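Local coordinates for protein probable translation initiation factor eIF-2B subunit gamma (Schizosaccharomyces pombe, PDB 5B04) that forms the gamma subunit of eIF2B, the complex that catalyses exchange of GDP for GTP on the gamma subunit of initiation factor eIF2, at residues L65-Y75 with L332-T340; K193-R204 with H228-D239. The protein carries 3 engineered substitutions. All blocks are in the same frame, centred on the assembly; numbering follows the deposited sequence.

Contact 1 (L65-Y75 with L332-T340)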
loop_
_atom_site.group_PDB
_atom_site.type_symbol
_atom_site.label_atom_id
_atom_site.label_comp_id
_atom_site.label_asym_id
_atom_site.label_seq_id
_atom_site.Cartn_x
_atom_site.Cartn_y
_atom_site.Cartn_z
ATOM N N LEU E 65 -11.262 71.743 22.191
ATOM C CA LEU E 65 -12.458 71.950 21.381
ATOM C C LEU E 65 -13.253 70.657 21.285
ATOM O O LEU E 65 -12.735 69.642 20.822
ATOM C CB LEU E 65 -12.097 72.439 19.980
ATOM C CG LEU E 65 -11.374 73.774 19.830
ATOM C CD1 LEU E 65 -10.913 73.924 18.394
ATOM C CD2 LEU E 65 -12.280 74.928 20.230
ATOM N N PRO E 66 -14.518 70.688 21.723
ATOM C CA PRO E 66 -15.339 69.474 21.736
ATOM C C PRO E 66 -15.676 68.982 20.335
ATOM O O PRO E 66 -15.998 69.788 19.461
ATOM C CB PRO E 66 -16.605 69.919 22.474
ATOM C CG PRO E 66 -16.692 71.383 22.203
ATOM C CD PRO E 66 -15.271 71.873 22.169
ATOM N N ILE E 67 -15.590 67.673 20.118
ATOM C CA ILE E 67 -16.045 67.103 18.860
ATOM C C ILE E 67 -17.450 66.541 19.092
ATOM O O ILE E 67 -18.437 67.172 18.725
ATOM C CB ILE E 67 -15.073 66.025 18.298
ATOM C CG1 ILE E 67 -13.934 66.676 17.506
ATOM C CG2 ILE E 67 -15.776 65.108 17.310
ATOM C CD1 ILE E 67 -13.065 67.635 18.278
ATOM N N GLY E 68 -17.557 65.387 19.742
ATOM C CA GLY E 68 -18.860 64.806 19.995
ATOM C C GLY E 68 -19.250 64.960 21.446
ATOM O O GLY E 68 -19.443 63.970 22.152
ATOM N N ASN E 69 -19.361 66.214 21.879
ATOM C CA ASN E 69 -19.532 66.556 23.289
ATOM C C ASN E 69 -18.393 65.987 24.128
ATOM O O ASN E 69 -18.545 65.734 25.323
ATOM C CB ASN E 69 -20.886 66.074 23.811
ATOM C CG ASN E 69 -22.011 67.025 23.463
ATOM O OD1 ASN E 69 -21.785 68.215 23.240
ATOM N ND2 ASN E 69 -23.233 66.507 23.416
ATOM N N LYS E 70 -17.252 65.785 23.477
ATOM C CA LYS E 70 -16.020 65.375 24.134
ATOM C C LYS E 70 -14.876 66.178 23.538
ATOM O O LYS E 70 -14.803 66.338 22.320
ATOM C CB LYS E 70 -15.765 63.876 23.962
ATOM C CG LYS E 70 -16.757 62.974 24.674
ATOM C CD LYS E 70 -16.435 61.510 24.418
ATOM C CE LYS E 70 -17.427 60.593 25.113
ATOM N NZ LYS E 70 -17.172 59.162 24.795
ATOM N N PRO E 71 -13.983 66.696 24.396
ATOM C CA PRO E 71 -12.835 67.494 23.951
ATOM C C PRO E 71 -12.006 66.783 22.885
ATOM O O PRO E 71 -11.966 65.554 22.850
ATOM C CB PRO E 71 -12.027 67.687 25.236
ATOM C CG PRO E 71 -13.047 67.619 26.318
ATOM C CD PRO E 71 -14.044 66.592 25.864
ATOM N N MET E 72 -11.363 67.565 22.024
ATOM C CA MET E 72 -10.594 67.039 20.901
ATOM C C MET E 72 -9.516 66.053 21.344
ATOM O O MET E 72 -9.258 65.055 20.670
ATOM C CB MET E 72 -9.958 68.194 20.126
ATOM C CG MET E 72 -9.437 67.825 18.754
ATOM S SD MET E 72 -8.761 69.257 17.896
ATOM C CE MET E 72 -10.215 70.292 17.770
ATOM N N LEU E 73 -8.904 66.335 22.489
ATOM C CA LEU E 73 -7.796 65.538 23.004
ATOM C C LEU E 73 -8.220 64.125 23.403
ATOM O O LEU E 73 -7.389 63.222 23.489
ATOM C CB LEU E 73 -7.161 66.247 24.203
ATOM C CG LEU E 73 -5.829 65.710 24.727
ATOM C CD1 LEU E 73 -4.691 66.086 23.791
ATOM C CD2 LEU E 73 -5.568 66.218 26.134
ATOM N N HIS E 74 -9.515 63.941 23.642
ATOM C CA HIS E 74 -10.048 62.664 24.110
ATOM C C HIS E 74 -9.769 61.504 23.156
ATOM O O HIS E 74 -9.540 60.376 23.591
ATOM C CB HIS E 74 -11.556 62.781 24.343
ATOM C CG HIS E 74 -12.257 61.463 24.449
ATOM N ND1 HIS E 74 -12.806 60.822 23.359
ATOM C CD2 HIS E 74 -12.503 60.666 25.516
ATOM C CE1 HIS E 74 -13.356 59.686 23.749
ATOM N NE2 HIS E 74 -13.187 59.568 25.055
ATOM N N TYR E 75 -9.783 61.786 21.858
ATOM C CA TYR E 75 -9.709 60.736 20.845
ATOM C C TYR E 75 -8.294 60.211 20.563
ATOM O O TYR E 75 -8.123 59.009 20.361
ATOM C CB TYR E 75 -10.365 61.231 19.553
ATOM C CG TYR E 75 -11.809 61.605 19.776
ATOM C CD1 TYR E 75 -12.804 60.635 19.780
ATOM C CD2 TYR E 75 -12.175 62.920 20.022
ATOM C CE1 TYR E 75 -14.123 60.968 20.004
ATOM C CE2 TYR E 75 -13.492 63.264 20.245
ATOM C CZ TYR E 75 -14.461 62.286 20.236
ATOM O OH TYR E 75 -15.773 62.634 20.463
ATOM N N LEU E 332 -14.129 70.078 11.541
ATOM C CA LEU E 332 -14.628 69.881 12.873
ATOM C C LEU E 332 -16.111 69.841 12.730
ATOM O O LEU E 332 -16.776 69.101 13.422
ATOM C CB LEU E 332 -14.221 71.043 13.773
ATOM C CG LEU E 332 -14.566 70.972 15.261
ATOM C CD1 LEU E 332 -13.311 70.928 16.092
ATOM C CD2 LEU E 332 -15.418 72.130 15.727
ATOM N N ASN E 333 -16.634 70.650 11.827
ATOM C CA ASN E 333 -18.072 70.611 11.602
ATOM C C ASN E 333 -18.528 69.248 11.096
ATOM O O ASN E 333 -19.574 68.737 11.501
ATOM C CB ASN E 333 -18.491 71.697 10.610
ATOM C CG ASN E 333 -19.980 71.676 10.320
ATOM O OD1 ASN E 333 -20.433 71.023 9.379
ATOM N ND2 ASN E 333 -20.750 72.391 11.132
ATOM N N LYS E 334 -17.721 68.660 10.220
ATOM C CA LYS E 334 -18.081 67.410 9.567
ATOM C C LYS E 334 -17.704 66.190 10.403
ATOM O O LYS E 334 -18.473 65.232 10.493
ATOM C CB LYS E 334 -17.424 67.325 8.190
ATOM C CG LYS E 334 -18.226 66.475 7.243
ATOM C CD LYS E 334 -19.561 67.148 6.991
ATOM C CE LYS E 334 -20.626 66.136 6.663
ATOM N NZ LYS E 334 -20.071 64.971 5.931
ATOM N N CYS E 335 -16.521 66.231 11.007
ATOM C CA CYS E 335 -16.066 65.160 11.888
ATOM C C CYS E 335 -17.026 64.994 13.057
ATOM O O CYS E 335 -17.355 63.874 13.450
ATOM C CB CYS E 335 -14.652 65.444 12.402
ATOM S SG CYS E 335 -13.332 64.634 11.470
ATOM N N ILE E 336 -17.470 66.119 13.605
ATOM C CA ILE E 336 -18.469 66.125 14.666
ATOM C C ILE E 336 -19.758 65.483 14.171
ATOM O O ILE E 336 -20.365 64.665 14.864
ATOM C CB ILE E 336 -18.747 67.556 15.165
ATOM C CG1 ILE E 336 -17.539 68.078 15.942
ATOM C CG2 ILE E 336 -19.987 67.596 16.032
ATOM C CD1 ILE E 336 -17.705 69.464 16.510
ATOM N N ALA E 337 -20.164 65.850 12.959
ATOM C CA ALA E 337 -21.337 65.255 12.333
ATOM C C ALA E 337 -21.097 63.777 12.043
ATOM O O ALA E 337 -22.010 62.958 12.138
ATOM C CB ALA E 337 -21.692 65.998 11.054
ATOM N N LYS E 338 -19.857 63.446 11.698
ATOM C CA LYS E 338 -19.490 62.082 11.336
ATOM C C LYS E 338 -19.500 61.156 12.550
ATOM O O LYS E 338 -19.520 59.934 12.410
ATOM C CB LYS E 338 -18.110 62.066 10.669
ATOM C CG LYS E 338 -17.752 60.762 9.971
ATOM C CD LYS E 338 -18.682 60.486 8.800
ATOM C CE LYS E 338 -18.402 59.124 8.182
ATOM N NZ LYS E 338 -17.003 59.010 7.684
ATOM N N LEU E 339 -19.505 61.740 13.745
ATOM C CA LEU E 339 -19.310 60.955 14.954
ATOM C C LEU E 339 -20.636 60.510 15.574
ATOM O O LEU E 339 -20.666 59.935 16.660
ATOM C CB LEU E 339 -18.460 61.752 15.959
ATOM C CG LEU E 339 -18.161 61.226 17.365
ATOM C CD1 LEU E 339 -16.739 61.552 17.741
ATOM C CD2 LEU E 339 -19.116 61.819 18.383
ATOM N N THR E 340 -21.748 60.675 14.872
ATOM C CA THR E 340 -22.985 60.171 15.466
ATOM C C THR E 340 -23.429 58.766 14.974
ATOM O O THR E 340 -24.432 58.642 14.261
ATOM C CB THR E 340 -24.148 61.194 15.256
ATOM O OG1 THR E 340 -23.688 62.519 15.553
ATOM C CG2 THR E 340 -25.332 60.875 16.166
#
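Ile-67 and Gly-68 meet Leu-332, Ile-336 and Leu-339 in a buried apolar contact that seats helix 332-338 on the nucleotidyltransferase-like domain. The receiving surface is the loop running into helix 74-82; Ile-336 also touches Ile-378 and Ile-395 of the left-handed beta-helix, which places the short helix between the two domains. No hydrogen bond crosses between the segments. Ile-67 is at the centre: with its CG2 anti to the backbone N, that methyl lies 3.7 Å from Leu-339 CD1 and equally near Ile-336 CG1, while its CD1 reaches the other way, 4.0 Å from Leu-332 CD1. The same Leu-332 methyl also receives Met-72 CE at 3.6 Å, the thioether chain bending at its last torsion (chi3 -62°) to bring the methyl in. Ile-336 lies over the backbone carbonyl of Ile-67, and its CD1 comes 3.4 Å from Pro-66 O. With an alanine in place of Ile-336, the space between the Ile-67 backbone and the beta-helix strands would probably be left partly unfilled, and the Ile-67 side chain would be freer to turn. Gly-68, having no side chain, admits Leu-339 CD2 to within 3.4 Å of its CA. The other branch of that leucine meets Tyr-75 obliquely, CD1 lying 3.5 Å from CZ, and the phenol oxygen OH takes a weak hydrogen bond from Gly-68 N at 3.4 Å.

Contact 2 (K193-R204 with H228-D239)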
loop_
_atom_site.group_PDB
_atom_site.type_symbol
_atom_site.label_atom_id
_atom_site.label_comp_id
_atom_site.label_asym_id
_atom_site.label_seq_id
_atom_site.Cartn_x
_atom_site.Cartn_y
_atom_site.Cartn_z
ATOM N N LYS E 193 -4.519 70.460 -0.681
ATOM C CA LYS E 193 -4.413 69.127 -1.251
ATOM C C LYS E 193 -2.963 68.663 -1.257
ATOM O O LYS E 193 -2.038 69.473 -1.193
ATOM C CB LYS E 193 -4.992 69.095 -2.665
ATOM C CG LYS E 193 -6.198 68.186 -2.798
ATOM C CD LYS E 193 -6.430 67.765 -4.236
ATOM C CE LYS E 193 -7.540 66.731 -4.321
ATOM N NZ LYS E 193 -8.576 66.950 -3.274
ATOM N N GLN E 194 -2.774 67.352 -1.335
ATOM C CA GLN E 194 -1.451 66.755 -1.216
ATOM C C GLN E 194 -1.354 65.510 -2.077
ATOM O O GLN E 194 -2.318 64.767 -2.195
ATOM C CB GLN E 194 -1.163 66.411 0.243
ATOM C CG GLN E 194 -2.388 65.899 0.985
ATOM C CD GLN E 194 -2.118 65.622 2.448
ATOM O OE1 GLN E 194 -2.847 66.091 3.323
ATOM N NE2 GLN E 194 -1.076 64.847 2.721
ATOM N N LEU E 195 -0.187 65.279 -2.669
ATOM C CA LEU E 195 0.008 64.119 -3.530
ATOM C C LEU E 195 0.984 63.121 -2.914
ATOM O O LEU E 195 2.101 63.475 -2.538
ATOM C CB LEU E 195 0.498 64.563 -4.907
ATOM C CG LEU E 195 0.906 63.485 -5.912
ATOM C CD1 LEU E 195 -0.126 62.387 -6.017
ATOM C CD2 LEU E 195 1.091 64.129 -7.258
ATOM N N ILE E 196 0.548 61.867 -2.821
ATOM C CA ILE E 196 1.344 60.817 -2.198
ATOM C C ILE E 196 1.636 59.671 -3.163
ATOM O O ILE E 196 0.722 59.005 -3.649
ATOM C CB ILE E 196 0.636 60.252 -0.952
ATOM C CG1 ILE E 196 0.413 61.359 0.079
ATOM C CG2 ILE E 196 1.441 59.115 -0.350
ATOM C CD1 ILE E 196 1.679 62.085 0.475
ATOM N N GLY E 197 2.918 59.449 -3.435
ATOM C CA GLY E 197 3.341 58.356 -4.291
ATOM C C GLY E 197 3.928 57.207 -3.493
ATOM O O GLY E 197 5.020 57.324 -2.940
ATOM N N ILE E 198 3.201 56.096 -3.429
ATOM C CA ILE E 198 3.648 54.934 -2.665
ATOM C C ILE E 198 3.861 53.722 -3.563
ATOM O O ILE E 198 3.285 53.634 -4.648
ATOM C CB ILE E 198 2.643 54.570 -1.553
ATOM C CG1 ILE E 198 1.240 54.371 -2.133
ATOM C CG2 ILE E 198 2.627 55.646 -0.481
ATOM C CD1 ILE E 198 0.823 52.919 -2.264
ATOM N N GLU E 199 4.684 52.783 -3.105
ATOM C CA GLU E 199 4.993 51.611 -3.913
ATOM C C GLU E 199 4.539 50.287 -3.306
ATOM O O GLU E 199 5.252 49.665 -2.519
ATOM C CB GLU E 199 6.494 51.525 -4.193
ATOM C CG GLU E 199 6.850 50.340 -5.085
ATOM C CD GLU E 199 8.298 49.925 -4.969
ATOM O OE1 GLU E 199 8.973 49.839 -6.014
ATOM O OE2 GLU E 199 8.762 49.681 -3.836
ATOM N N GLU E 200 3.330 49.882 -3.668
ATOM C CA GLU E 200 2.964 48.478 -3.705
ATOM C C GLU E 200 3.797 47.922 -4.854
ATOM O O GLU E 200 3.750 48.499 -5.939
ATOM C CB GLU E 200 1.468 48.326 -3.962
ATOM C CG GLU E 200 0.963 49.369 -4.965
ATOM C CD GLU E 200 -0.542 49.407 -5.113
ATOM O OE1 GLU E 200 -1.230 48.551 -4.520
ATOM O OE2 GLU E 200 -1.037 50.303 -5.830
ATOM N N LYS E 201 4.572 46.849 -4.693
ATOM C CA LYS E 201 4.671 45.907 -3.572
ATOM C C LYS E 201 4.994 46.409 -2.161
ATOM O O LYS E 201 4.275 46.119 -1.206
ATOM C CB LYS E 201 5.759 44.900 -3.949
ATOM C CG LYS E 201 6.756 45.522 -4.933
ATOM C CD LYS E 201 8.027 44.719 -5.132
ATOM C CE LYS E 201 9.017 45.502 -5.994
ATOM N NZ LYS E 201 9.649 46.636 -5.255
ATOM N N THR E 202 6.102 47.131 -2.042
ATOM C CA THR E 202 6.765 47.346 -0.759
ATOM C C THR E 202 6.034 48.265 0.220
ATOM O O THR E 202 6.458 48.406 1.368
ATOM C CB THR E 202 8.176 47.919 -0.980
ATOM O OG1 THR E 202 8.081 49.196 -1.623
ATOM C CG2 THR E 202 8.991 46.981 -1.855
ATOM N N SER E 203 4.949 48.889 -0.237
ATOM C CA SER E 203 4.194 49.860 0.559
ATOM C C SER E 203 5.091 50.989 1.064
ATOM O O SER E 203 4.762 51.669 2.036
ATOM C CB SER E 203 3.492 49.180 1.741
ATOM O OG SER E 203 4.427 48.717 2.701
ATOM N N ARG E 204 6.223 51.181 0.395
ATOM C CA ARG E 204 7.186 52.196 0.793
ATOM C C ARG E 204 6.881 53.533 0.139
ATOM O O ARG E 204 6.672 53.616 -1.071
ATOM C CB ARG E 204 8.609 51.760 0.441
ATOM C CG ARG E 204 9.131 50.585 1.248
ATOM C CD ARG E 204 10.644 50.504 1.138
ATOM N NE ARG E 204 11.208 51.781 0.710
ATOM C CZ ARG E 204 12.408 51.926 0.156
ATOM N NH1 ARG E 204 13.183 50.870 -0.042
ATOM N NH2 ARG E 204 12.831 53.131 -0.200
ATOM N N HIS E 228 12.505 50.958 -8.021
ATOM C CA HIS E 228 11.060 51.187 -7.905
ATOM C C HIS E 228 10.367 51.568 -9.221
ATOM O O HIS E 228 9.853 52.681 -9.339
ATOM C CB HIS E 228 10.793 52.297 -6.885
ATOM C CG HIS E 228 11.470 52.091 -5.566
ATOM N ND1 HIS E 228 11.147 51.055 -4.717
ATOM C CD2 HIS E 228 12.450 52.793 -4.949
ATOM C CE1 HIS E 228 11.899 51.127 -3.634
ATOM N NE2 HIS E 228 12.699 52.171 -3.750
ATOM N N PRO E 229 10.360 50.664 -10.213
ATOM C CA PRO E 229 9.844 51.022 -11.542
ATOM C C PRO E 229 8.364 51.391 -11.553
ATOM O O PRO E 229 7.893 51.996 -12.517
ATOM C CB PRO E 229 10.078 49.751 -12.363
ATOM C CG PRO E 229 10.134 48.655 -11.361
ATOM C CD PRO E 229 10.769 49.251 -10.142
ATOM N N ARG E 230 7.644 51.031 -10.496
ATOM C CA ARG E 230 6.211 51.286 -10.425
ATOM C C ARG E 230 5.846 52.123 -9.204
ATOM O O ARG E 230 6.118 51.733 -8.069
ATOM C CB ARG E 230 5.443 49.966 -10.403
ATOM C CG ARG E 230 5.805 49.024 -11.539
ATOM C CD ARG E 230 4.952 47.772 -11.499
ATOM N NE ARG E 230 3.532 48.098 -11.436
ATOM C CZ ARG E 230 2.559 47.194 -11.413
ATOM N NH1 ARG E 230 2.848 45.902 -11.448
ATOM N NH2 ARG E 230 1.293 47.586 -11.355
ATOM N N VAL E 231 5.232 53.278 -9.448
ATOM C CA VAL E 231 4.804 54.167 -8.372
ATOM C C VAL E 231 3.335 54.552 -8.534
ATOM O O VAL E 231 2.911 54.966 -9.611
ATOM C CB VAL E 231 5.653 55.456 -8.322
ATOM C CG1 VAL E 231 5.336 56.250 -7.063
ATOM C CG2 VAL E 231 7.137 55.129 -8.391
ATOM N N THR E 232 2.565 54.413 -7.458
ATOM C CA THR E 232 1.151 54.772 -7.472
ATOM C C THR E 232 0.932 56.172 -6.902
ATOM O O THR E 232 1.324 56.454 -5.772
ATOM C CB THR E 232 0.307 53.760 -6.671
ATOM O OG1 THR E 232 0.235 52.520 -7.386
ATOM C CG2 THR E 232 -1.102 54.289 -6.453
ATOM N N LEU E 233 0.298 57.041 -7.686
ATOM C CA LEU E 233 0.056 58.420 -7.268
ATOM C C LEU E 233 -1.354 58.625 -6.707
ATOM O O LEU E 233 -2.316 58.015 -7.172
ATOM C CB LEU E 233 0.303 59.375 -8.437
ATOM C CG LEU E 233 1.770 59.521 -8.845
ATOM C CD1 LEU E 233 1.914 60.433 -10.054
ATOM C CD2 LEU E 233 2.588 60.040 -7.673
ATOM N N ASN E 234 -1.457 59.500 -5.707
ATOM C CA ASN E 234 -2.696 59.731 -4.964
ATOM C C ASN E 234 -2.781 61.134 -4.345
ATOM O O ASN E 234 -2.104 61.404 -3.355
ATOM C CB ASN E 234 -2.832 58.695 -3.839
ATOM C CG ASN E 234 -3.633 57.473 -4.244
ATOM O OD1 ASN E 234 -4.860 57.521 -4.321
ATOM N ND2 ASN E 234 -2.944 56.361 -4.473
ATOM N N THR E 235 -3.594 62.030 -4.910
ATOM C CA THR E 235 -3.936 63.262 -4.189
ATOM C C THR E 235 -5.281 63.058 -3.499
ATOM O O THR E 235 -5.913 64.004 -3.033
ATOM C CB THR E 235 -4.002 64.531 -5.098
ATOM O OG1 THR E 235 -5.316 64.681 -5.650
ATOM C CG2 THR E 235 -2.959 64.493 -6.207
ATOM N N ASN E 236 -5.720 61.803 -3.478
ATOM C CA ASN E 236 -6.942 61.403 -2.794
ATOM C C ASN E 236 -6.678 61.177 -1.316
ATOM O O ASN E 236 -7.596 60.934 -0.532
ATOM C CB ASN E 236 -7.513 60.132 -3.421
ATOM C CG ASN E 236 -8.936 59.849 -2.982
ATOM O OD1 ASN E 236 -9.661 60.750 -2.559
ATOM N ND2 ASN E 236 -9.334 58.585 -3.055
ATOM N N LEU E 237 -5.406 61.256 -0.944
ATOM C CA LEU E 237 -4.989 60.949 0.411
ATOM C C LEU E 237 -4.593 62.196 1.187
ATOM O O LEU E 237 -4.005 63.126 0.637
ATOM C CB LEU E 237 -3.827 59.959 0.385
ATOM C CG LEU E 237 -4.157 58.647 -0.326
ATOM C CD1 LEU E 237 -2.950 57.728 -0.344
ATOM C CD2 LEU E 237 -5.351 57.969 0.330
ATOM N N SER E 238 -4.935 62.203 2.470
ATOM C CA SER E 238 -4.520 63.260 3.380
ATOM C C SER E 238 -3.843 62.634 4.590
ATOM O O SER E 238 -4.161 61.507 4.972
ATOM C CB SER E 238 -5.713 64.114 3.810
ATOM O OG SER E 238 -6.687 63.329 4.477
ATOM N N ASP E 239 -2.904 63.357 5.189
ATOM C CA ASP E 239 -2.172 62.832 6.333
ATOM C C ASP E 239 -3.053 62.784 7.577
ATOM O O ASP E 239 -3.675 63.778 7.948
ATOM C CB ASP E 239 -0.923 63.673 6.606
ATOM C CG ASP E 239 -0.145 63.180 7.808
ATOM O OD1 ASP E 239 -0.053 61.947 7.995
ATOM O OD2 ASP E 239 0.373 64.024 8.569
#
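Thr-232 OG1 is held from two sides of a subunit boundary: it donates to Glu-200 OE2 at 3.0 Å, on the anti lone pair of that oxygen, and is also bonded by Lys-181 of the neighbouring epsilon subunit, which forms a salt bridge with Glu-200 as well. This cluster sits on an antiparallel beta ladder in the mixed sheet of the nucleotidyltransferase-like domain, where strand 196-199 lies between 204-207 and 230-234, its axis 146° from that of 230-234. Ile-198 and Thr-232 form a hydrogen-bonded pair, with Ile-198 N to Thr-232 O and Thr-232 N to Ile-198 O both 3.0 Å. Next along, Gly-197, with no side chain, lets Leu-233 CD2 lie 3.9 Å from its CA; Val-231 CG1 is close to it as well. On its other edge, strand 230-234 pairs with a strand of the epsilon subunit, making the sheet continuous across the interface. Toward the turn, a G1 beta bulge sets Ser-203 and Arg-204 opposite Glu-199. The Glu-199 side chain is extended, CG anti to the backbone N (chi1 -178°), which carries its carboxylate to the edge of the His-228 ring; ND1 donates a weak bond to OE1 at 2.8 Å, the two planes 66° apart. Arg-204 approaches the same imidazole, its guanidinium steeply inclined to the ring, with His-228 CE1 over one guanidinium face, 3.9 Å from CZ.

Overall arrangement
The gamma subunit illustrates how contacts within one chain can serve both the joining of its domains and the building of a subunit interface. Contact 2 is nested in the loop that contact 1 closes: the order along the chain is 65-75, 193-204, 228-239 and then 332-340. Their centres lie 29 Å apart and their nearest atoms about 10 Å, without touching. Both involve the nucleotidyltransferase-like domain, but contact 2 belongs to its mixed sheet, where strand 230-245 also pairs with 142-147 and 170-176, whereas contact 1 joins a loop and helix 332-338 beside the beta-helix. No other chain reaches contact 1, which ties domain to domain; the sheet of contact 2 runs on, through strand 230-234, into the epsilon subunit.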